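Local coordinates for peptidyl-prolyl cis-trans isomerase (Hirschia baltica, PDB 5EX2), which probably catalyses the cis-trans isomerisation of peptide bonds preceding proline and so probably assists protein folding, at residues 30-44 / 187-201. Sequence-based numbering, arbitrary orientation.
Sequences TTKGVVYIELAPEIA and SWGRMLEGLDVAKSL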
ATOM      1  N   THR A  30       4.276 -15.763   0.089  1.00 10.71           N
ATOM      2  CA  THR A  30       4.839 -16.032   1.403  1.00 11.10           C
ATOM      3  C   THR A  30       4.460 -17.438   1.837  1.00 11.82           C
ATOM      4  O   THR A  30       3.577 -18.082   1.239  1.00 12.05           O
ATOM      5  CB  THR A  30       4.349 -15.035   2.489  1.00 11.12           C
ATOM      6  OG1 THR A  30       3.070 -15.460   2.980  1.00 11.54           O
ATOM      7  CG2 THR A  30       4.268 -13.614   1.964  1.00 10.81           C
ATOM      8  N   THR A  31       5.096 -17.908   2.905  1.00  9.84           N
ATOM      9  CA  THR A  31       4.781 -19.199   3.442  1.00 11.09           C
ATOM     10  C   THR A  31       3.431 -19.236   4.158  1.00  9.99           C
ATOM     11  O   THR A  31       3.042 -20.275   4.664  1.00 11.34           O
ATOM     12  CB  THR A  31       5.909 -19.693   4.375  1.00  9.79           C
ATOM     13  OG1 THR A  31       6.307 -18.632   5.249  1.00  9.89           O
ATOM     14  CG2 THR A  31       7.112 -20.134   3.557  1.00 10.49           C
ATOM     15  N   LYS A  32       2.719 -18.106   4.187  0.53  8.38           N
ATOM     16  CA  LYS A  32       1.345 -18.073   4.694  0.53  9.69           C
ATOM     17  C   LYS A  32       0.332 -17.757   3.599  0.53  8.84           C
ATOM     18  O   LYS A  32      -0.861 -17.610   3.871  0.53  9.28           O
ATOM     19  CB  LYS A  32       1.222 -17.048   5.822  0.53  9.43           C
ATOM     20  CG  LYS A  32       1.790 -17.521   7.151  0.53 12.45           C
ATOM     21  CD  LYS A  32       0.896 -18.560   7.820  0.53 11.35           C
ATOM     22  CE  LYS A  32       1.471 -19.024   9.141  0.53 16.72           C
ATOM     23  NZ  LYS A  32       2.832 -19.590   8.973  0.53 16.45           N
ATOM     24  N   GLY A  33       0.809 -17.663   2.361  1.00 11.08           N
ATOM     25  CA  GLY A  33      -0.048 -17.346   1.231  1.00  8.44           C
ATOM     26  C   GLY A  33       0.425 -16.115   0.476  1.00  9.70           C
ATOM     27  O   GLY A  33       1.502 -15.545   0.729  1.00 10.01           O
ATOM     28  N   VAL A  34      -0.395 -15.699  -0.482  1.00  9.33           N
ATOM     29  CA  VAL A  34      -0.018 -14.651  -1.414  1.00  9.29           C
ATOM     30  C   VAL A  34      -0.536 -13.284  -0.971  1.00  8.90           C
ATOM     31  O   VAL A  34      -1.612 -13.159  -0.397  1.00 10.06           O
ATOM     32  CB  VAL A  34      -0.528 -14.979  -2.835  1.00  9.19           C
ATOM     33  CG1 VAL A  34      -2.054 -14.911  -2.931  1.00 11.41           C
ATOM     34  CG2 VAL A  34       0.130 -14.068  -3.860  1.00 11.94           C
ATOM     35  N   VAL A  35       0.287 -12.274  -1.230  1.00  8.67           N
ATOM     36  CA  VAL A  35      -0.021 -10.890  -0.969  1.00  7.74           C
ATOM     37  C   VAL A  35       0.174 -10.145  -2.290  1.00 10.37           C
ATOM     38  O   VAL A  35       1.250 -10.195  -2.884  1.00 10.70           O
ATOM     39  CB  VAL A  35       0.884 -10.291   0.135  1.00  9.11           C
ATOM     40  CG1 VAL A  35       0.512  -8.852   0.409  1.00 10.29           C
ATOM     41  CG2 VAL A  35       0.804 -11.125   1.425  1.00 10.34           C
ATOM     42  N   TYR A  36      -0.882  -9.494  -2.764  1.00  7.23           N
ATOM     43  CA  TYR A  36      -0.807  -8.663  -3.952  1.00  7.73           C
ATOM     44  C   TYR A  36      -0.729  -7.214  -3.510  1.00  7.40           C
ATOM     45  O   TYR A  36      -1.636  -6.733  -2.838  1.00  9.36           O
ATOM     46  CB  TYR A  36      -2.027  -8.881  -4.859  1.00  7.73           C
ATOM     47  CG  TYR A  36      -2.121 -10.274  -5.446  1.00  9.06           C
ATOM     48  CD1 TYR A  36      -1.370 -10.632  -6.540  1.00 12.46           C
ATOM     49  CD2 TYR A  36      -2.986 -11.213  -4.907  1.00 10.22           C
ATOM     50  CE1 TYR A  36      -1.466 -11.902  -7.077  1.00 11.31           C
ATOM     51  CE2 TYR A  36      -3.093 -12.474  -5.439  1.00 13.83           C
ATOM     52  CZ  TYR A  36      -2.327 -12.806  -6.512  1.00 13.08           C
ATOM     53  OH  TYR A  36      -2.453 -14.076  -7.034  1.00 15.51           O
ATOM     54  N   ILE A  37       0.340  -6.529  -3.897  1.00  7.51           N
ATOM     55  CA  ILE A  37       0.564  -5.154  -3.471  1.00  7.56           C
ATOM     56  C   ILE A  37       0.460  -4.222  -4.671  1.00  8.85           C
ATOM     57  O   ILE A  37       1.105  -4.456  -5.701  1.00  9.40           O
ATOM     58  CB  ILE A  37       1.946  -5.000  -2.821  1.00 10.16           C
ATOM     59  CG1 ILE A  37       2.006  -5.837  -1.549  1.00 10.32           C
ATOM     60  CG2 ILE A  37       2.238  -3.525  -2.510  1.00 10.33           C
ATOM     61  CD1 ILE A  37       3.398  -6.012  -0.988  1.00 10.50           C
ATOM     62  N   GLU A  38      -0.349  -3.175  -4.551  1.00  6.87           N
ATOM     63  CA  GLU A  38      -0.340  -2.102  -5.537  1.00  7.83           C
ATOM     64  C   GLU A  38       0.617  -1.010  -5.077  1.00  7.81           C
ATOM     65  O   GLU A  38       0.502  -0.478  -3.977  1.00  8.55           O
ATOM     66  CB  GLU A  38      -1.736  -1.501  -5.796  1.00  8.67           C
ATOM     67  CG  GLU A  38      -1.683  -0.551  -6.988  1.00  9.38           C
ATOM     68  CD  GLU A  38      -2.984   0.148  -7.327  1.00  8.56           C
ATOM     69  OE1 GLU A  38      -3.975   0.021  -6.585  1.00 11.84           O
ATOM     70  OE2 GLU A  38      -2.986   0.843  -8.364  1.00 11.84           O
ATOM     71  N   LEU A  39       1.544  -0.667  -5.956  1.00  8.61           N
ATOM     72  CA  LEU A  39       2.469   0.430  -5.739  1.00  9.05           C
ATOM     73  C   LEU A  39       1.771   1.766  -5.957  1.00  8.14           C
ATOM     74  O   LEU A  39       0.871   1.881  -6.799  1.00  9.97           O
ATOM     75  CB  LEU A  39       3.644   0.328  -6.694  1.00  9.12           C
ATOM     76  CG  LEU A  39       4.373  -1.002  -6.646  1.00 11.29           C
ATOM     77  CD1 LEU A  39       5.423  -1.083  -7.753  1.00 15.21           C
ATOM     78  CD2 LEU A  39       4.997  -1.209  -5.264  1.00 14.68           C
ATOM     79  N   ALA A  40       2.210   2.789  -5.230  1.00  8.90           N
ATOM     80  CA  ALA A  40       1.614   4.115  -5.285  1.00  8.93           C
ATOM     81  C   ALA A  40       2.635   5.168  -5.721  1.00 12.28           C
ATOM     82  O   ALA A  40       3.192   5.881  -4.877  1.00 12.08           O
ATOM     83  CB  ALA A  40       1.043   4.475  -3.930  1.00 13.63           C
ATOM     84  N   PRO A  41       2.884   5.280  -7.032  1.00 13.33           N
ATOM     85  CA  PRO A  41       3.965   6.156  -7.494  1.00 12.39           C
ATOM     86  C   PRO A  41       3.732   7.629  -7.197  1.00 17.28           C
ATOM     87  O   PRO A  41       4.700   8.376  -7.046  1.00 17.49           O
ATOM     88  CB  PRO A  41       3.995   5.938  -9.010  1.00 20.45           C
ATOM     89  CG  PRO A  41       3.177   4.758  -9.291  1.00 18.11           C
ATOM     90  CD  PRO A  41       2.306   4.468  -8.118  1.00 16.70           C
ATOM     91  N   GLU A  42       2.480   8.049  -7.099  1.00 15.77           N
ATOM     92  CA  GLU A  42       2.194   9.448  -6.853  1.00 15.23           C
ATOM     93  C   GLU A  42       2.461   9.803  -5.381  1.00 14.82           C
ATOM     94  O   GLU A  42       2.634  10.974  -5.044  1.00 17.04           O
ATOM     95  CB  GLU A  42       0.743   9.751  -7.252  1.00 22.88           C
ATOM     96  CG  GLU A  42       0.493   9.497  -8.746  1.00 39.68           C
ATOM     97  CD  GLU A  42      -0.923   9.816  -9.199  1.00 41.45           C
ATOM     98  OE1 GLU A  42      -1.797   8.932  -9.069  1.00 41.62           O
ATOM     99  OE2 GLU A  42      -1.157  10.934  -9.705  1.00 42.77           O
ATOM    100  N   ILE A  43       2.556   8.794  -4.525  1.00 13.56           N
ATOM    101  CA  ILE A  43       2.733   8.994  -3.094  1.00 13.40           C
ATOM    102  C   ILE A  43       4.212   8.912  -2.697  1.00 13.04           C
ATOM    103  O   ILE A  43       4.701   9.715  -1.898  1.00 16.56           O
ATOM    104  CB  ILE A  43       1.894   7.971  -2.304  1.00 12.86           C
ATOM    105  CG1 ILE A  43       0.405   8.206  -2.590  1.00 16.95           C
ATOM    106  CG2 ILE A  43       2.204   8.051  -0.815  1.00 15.03           C
ATOM    107  CD1 ILE A  43      -0.522   7.174  -1.991  1.00 17.19           C
ATOM    108  N   ALA A  44       4.925   7.951  -3.271  1.00 11.62           N
ATOM    109  CA  ALA A  44       6.333   7.750  -2.951  1.00 13.10           C
ATOM    110  C   ALA A  44       7.084   7.278  -4.193  1.00 10.94           C
ATOM    111  O   ALA A  44       7.431   6.111  -4.306  1.00 11.24           O
ATOM    112  CB  ALA A  44       6.472   6.761  -1.818  1.00 13.62           C
ATOM    113  N   SER A 187       5.519   5.223   3.337  1.00  8.23           N
ATOM    114  CA  SER A 187       4.526   4.293   2.820  1.00  8.27           C
ATOM    115  C   SER A 187       4.500   4.379   1.297  1.00  8.94           C
ATOM    116  O   SER A 187       4.626   5.452   0.722  1.00 11.38           O
ATOM    117  CB  SER A 187       3.153   4.581   3.425  1.00  9.23           C
ATOM    118  OG  SER A 187       2.852   5.954   3.320  1.00 10.40           O
ATOM    119  N   TRP A 188       4.371   3.230   0.651  1.00  7.64           N
ATOM    120  CA  TRP A 188       4.550   3.173  -0.800  1.00 11.41           C
ATOM    121  C   TRP A 188       3.628   2.229  -1.523  1.00  7.82           C
ATOM    122  O   TRP A 188       3.640   2.201  -2.745  1.00 10.29           O
ATOM    123  CB  TRP A 188       5.984   2.786  -1.143  1.00 10.26           C
ATOM    124  CG  TRP A 188       6.541   1.523  -0.499  1.00  8.69           C
ATOM    125  CD1 TRP A 188       7.363   1.457   0.598  1.00  9.53           C
ATOM    126  CD2 TRP A 188       6.374   0.163  -0.945  1.00 10.76           C
ATOM    127  NE1 TRP A 188       7.691   0.156   0.866  1.00 11.10           N
ATOM    128  CE2 TRP A 188       7.098  -0.659  -0.059  1.00  8.06           C
ATOM    129  CE3 TRP A 188       5.675  -0.441  -1.992  1.00  9.52           C
ATOM    130  CZ2 TRP A 188       7.160  -2.048  -0.204  1.00 12.04           C
ATOM    131  CZ3 TRP A 188       5.730  -1.834  -2.119  1.00  8.92           C
ATOM    132  CH2 TRP A 188       6.462  -2.608  -1.230  1.00 11.91           C
ATOM    133  N   GLY A 189       2.824   1.471  -0.797  1.00  7.22           N
ATOM    134  CA  GLY A 189       1.916   0.550  -1.442  1.00  9.05           C
ATOM    135  C   GLY A 189       0.814   0.093  -0.523  1.00  7.68           C
ATOM    136  O   GLY A 189       0.725   0.518   0.621  1.00  7.49           O
ATOM    137  N   ARG A 190      -0.041  -0.764  -1.059  1.00  6.87           N
ATOM    138  CA  ARG A 190      -1.177  -1.271  -0.337  1.00  6.62           C
ATOM    139  C   ARG A 190      -1.475  -2.702  -0.745  1.00  5.96           C
ATOM    140  O   ARG A 190      -1.412  -3.010  -1.919  1.00  8.15           O
ATOM    141  CB  ARG A 190      -2.384  -0.372  -0.604  1.00  8.67           C
ATOM    142  CG  ARG A 190      -3.564  -0.744   0.183  1.00  7.74           C
ATOM    143  CD  ARG A 190      -4.692   0.198  -0.094  1.00  7.82           C
ATOM    144  NE  ARG A 190      -5.345   0.007  -1.383  1.00  9.72           N
ATOM    145  CZ  ARG A 190      -6.283  -0.899  -1.612  1.00  8.84           C
ATOM    146  NH1 ARG A 190      -6.634  -1.752  -0.658  1.00 11.34           N
ATOM    147  NH2 ARG A 190      -6.878  -0.948  -2.792  1.00  9.72           N
ATOM    148  N   MET A 191      -1.830  -3.543   0.223  1.00  6.57           N
ATOM    149  CA  MET A 191      -2.185  -4.941  -0.044  1.00  7.74           C
ATOM    150  C   MET A 191      -3.609  -5.028  -0.545  1.00  7.59           C
ATOM    151  O   MET A 191      -4.557  -4.911   0.231  1.00 10.35           O
ATOM    152  CB  MET A 191      -2.017  -5.784   1.226  1.00  8.23           C
ATOM    153  CG  MET A 191      -0.575  -5.818   1.725  1.00  7.45           C
ATOM    154  SD  MET A 191      -0.325  -6.817   3.191  1.00 10.94           S
ATOM    155  CE  MET A 191      -0.544  -5.617   4.486  1.00 14.26           C
ATOM    156  N   LEU A 192      -3.759  -5.200  -1.851  1.00  7.94           N
ATOM    157  CA  LEU A 192      -5.066  -5.385  -2.462  1.00  8.71           C
ATOM    158  C   LEU A 192      -5.746  -6.639  -1.947  1.00  9.61           C
ATOM    159  O   LEU A 192      -6.949  -6.662  -1.674  1.00  9.54           O
ATOM    160  CB  LEU A 192      -4.929  -5.469  -3.976  1.00  9.90           C
ATOM    161  CG  LEU A 192      -4.264  -4.292  -4.674  1.00 10.33           C
ATOM    162  CD1 LEU A 192      -4.397  -4.451  -6.177  1.00 12.55           C
ATOM    163  CD2 LEU A 192      -4.879  -2.969  -4.234  1.00 12.45           C
ATOM    164  N   GLU A 193      -4.946  -7.695  -1.839  0.72  8.85           N
ATOM    165  CA  GLU A 193      -5.361  -8.965  -1.275  0.72 10.52           C
ATOM    166  C   GLU A 193      -4.181  -9.426  -0.459  0.72  8.91           C
ATOM    167  O   GLU A 193      -3.034  -9.159  -0.823  0.72  9.84           O
ATOM    168  CB  GLU A 193      -5.744  -9.988  -2.354  0.72 12.54           C
ATOM    169  CG  GLU A 193      -7.169  -9.825  -2.867  0.72 16.51           C
ATOM    170  CD  GLU A 193      -7.606 -10.930  -3.829  0.72 19.98           C
ATOM    171  OE1 GLU A 193      -6.911 -11.970  -3.933  0.72 15.09           O
ATOM    172  OE2 GLU A 193      -8.661 -10.760  -4.480  0.72 13.05           O
ATOM    173  N   GLY A 194      -4.460 -10.072   0.660  1.00 11.47           N
ATOM    174  CA  GLY A 194      -3.417 -10.625   1.496  1.00 11.50           C
ATOM    175  C   GLY A 194      -3.198  -9.949   2.837  1.00 11.25           C
ATOM    176  O   GLY A 194      -2.291 -10.319   3.556  1.00 10.98           O
ATOM    177  N   LEU A 195      -4.014  -8.964   3.196  1.00  9.30           N
ATOM    178  CA  LEU A 195      -3.937  -8.437   4.548  1.00  9.79           C
ATOM    179  C   LEU A 195      -4.113  -9.558   5.563  1.00 10.35           C
ATOM    180  O   LEU A 195      -3.420  -9.586   6.586  1.00 10.01           O
ATOM    181  CB  LEU A 195      -4.980  -7.353   4.778  1.00 10.14           C
ATOM    182  CG  LEU A 195      -5.095  -6.813   6.215  1.00  8.14           C
ATOM    183  CD1 LEU A 195      -3.778  -6.317   6.745  1.00  9.86           C
ATOM    184  CD2 LEU A 195      -6.129  -5.698   6.298  1.00 10.59           C
ATOM    185  N   ASP A 196      -5.028 -10.485   5.294  1.00  9.28           N
ATOM    186  CA  ASP A 196      -5.250 -11.603   6.202  1.00 12.68           C
ATOM    187  C   ASP A 196      -3.997 -12.485   6.278  1.00 12.34           C
ATOM    188  O   ASP A 196      -3.630 -12.974   7.349  1.00 11.82           O
ATOM    189  CB  ASP A 196      -6.476 -12.426   5.772  1.00 12.24           C
ATOM    190  CG  ASP A 196      -6.383 -12.961   4.340  1.00 24.48           C
ATOM    191  OD1 ASP A 196      -5.550 -12.489   3.534  1.00 26.03           O
ATOM    192  OD2 ASP A 196      -7.181 -13.872   4.017  1.00 40.32           O
ATOM    193  N   VAL A 197      -3.323 -12.653   5.150  1.00  9.77           N
ATOM    194  CA  VAL A 197      -2.058 -13.388   5.109  1.00  8.49           C
ATOM    195  C   VAL A 197      -1.021 -12.674   5.982  1.00  9.55           C
ATOM    196  O   VAL A 197      -0.343 -13.312   6.808  1.00  9.19           O
ATOM    197  CB  VAL A 197      -1.542 -13.533   3.666  1.00 11.86           C
ATOM    198  CG1 VAL A 197      -0.116 -14.047   3.633  1.00  8.85           C
ATOM    199  CG2 VAL A 197      -2.448 -14.465   2.881  1.00 11.41           C
ATOM    200  N   ALA A 198      -0.893 -11.356   5.829  1.00  8.52           N
ATOM    201  CA  ALA A 198       0.059 -10.574   6.617  1.00 10.33           C
ATOM    202  C   ALA A 198      -0.220 -10.729   8.103  1.00  7.98           C
ATOM    203  O   ALA A 198       0.703 -10.794   8.922  1.00  9.70           O
ATOM    204  CB  ALA A 198       0.000  -9.100   6.209  1.00 10.99           C
ATOM    205  N   LYS A 199      -1.502 -10.721   8.468  1.00 10.26           N
ATOM    206  CA  LYS A 199      -1.907 -10.869   9.862  1.00 10.01           C
ATOM    207  C   LYS A 199      -1.666 -12.268  10.405  1.00  9.79           C
ATOM    208  O   LYS A 199      -1.776 -12.487  11.601  1.00 10.11           O
ATOM    209  CB  LYS A 199      -3.383 -10.507  10.038  1.00 10.08           C
ATOM    210  CG  LYS A 199      -3.704  -9.049   9.897  1.00 13.66           C
ATOM    211  CD  LYS A 199      -5.209  -8.886  10.127  1.00 18.96           C
ATOM    212  CE  LYS A 199      -5.701  -7.472  10.150  1.00 25.92           C
ATOM    213  NZ  LYS A 199      -7.196  -7.486  10.269  1.00 21.57           N
ATOM    214  N   SER A 200      -1.344 -13.221   9.540  1.00  8.87           N
ATOM    215  CA  SER A 200      -1.111 -14.595   9.975  1.00 12.53           C
ATOM    216  C   SER A 200       0.381 -14.918  10.064  1.00 12.06           C
ATOM    217  O   SER A 200       0.743 -16.008  10.506  1.00 11.15           O
ATOM    218  CB  SER A 200      -1.804 -15.592   9.033  1.00 11.22           C
ATOM    219  OG  SER A 200      -1.137 -15.705   7.789  1.00 12.24           O
ATOM    220  N   LEU A 201       1.247 -14.023   9.591  1.00  9.48           N
ATOM    221  CA  LEU A 201       2.687 -14.284   9.652  1.00 10.47           C
ATOM    222  C   LEU A 201       3.117 -14.461  11.106  1.00  9.28           C
ATOM    223  O   LEU A 201       2.600 -13.783  11.999  1.00  9.76           O
ATOM    224  CB  LEU A 201       3.470 -13.162   8.968  1.00  9.08           C
ATOM    225  CG  LEU A 201       3.196 -13.008   7.466  1.00  8.42           C
ATOM    226  CD1 LEU A 201       3.749 -11.737   6.925  1.00  9.62           C
ATOM    227  CD2 LEU A 201       3.804 -14.170   6.702  1.00  8.44           C
TER
HETATM  228  O   HOH W   1      -2.490 -17.246   5.992  1.00 13.53           O
HETATM  229  O   HOH W   2      -5.272   1.020  -4.266  1.00  9.63           O
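Val197 reaches from the short helix 195-198 onto the hairpin end of strand 33-39. Its CB lies 4.0 Å from CG2 of Val35; CG1, anti to the backbone N (chi1 169°), passes Thr30 OG1 at 3.5 Å and also meets Gly33 O; CG2 rests against the backbone oxygens of Val34 and Lys32. Thr30 OG1 does two jobs inside its own turn, accepting from Lys32 N in an ST turn and donating to Gly33 O at 2.7 Å. A valine in place of Thr30 lacks the oxygen for both bonds and would probably leave Lys32 N without this acceptor and the turn less firmly fixed beneath Val197.

Strand 187-191, which precedes the helix, pairs antiparallel with strand 33-39 as its neighbour in the cyclophilin barrel. Glu38 and Arg190 exchange two backbone hydrogen bonds, and Ala40 N donates to Trp188 O. Leu192 and Glu193 both face Tyr36, a classic beta bulge: Tyr36 N donates to Glu193 O with an N-H...O angle of 153°, whereas the bond from Leu192 N to Tyr36 O is weak, its angle 129°. Gly189 and Gly194 fit where a CB would clash with strand 33-39.

Ile37, Leu39 and Met191 make apolar contacts on one face. Met191 CG also presses on Val35 CG1 at 3.5 Å, tighter than usual, and Leu39 CD2 meets the Trp188 ring at its edge, 3.3 Å from CZ3. The face of Tyr36, Glu38 and Arg190 mixes carbon contacts with charge: Leu192 CD2 touches Glu38 CB and lies over one guanidinium face of Arg190, toward its rim. Arg18 takes Glu38 OE2 in a salt bridge, and Ser261 and Gln258 bind the arginine. Water 2 bridges Glu38 OE1 and Arg190 NH2, 4.9 Å apart, a separation that probably damps their attraction.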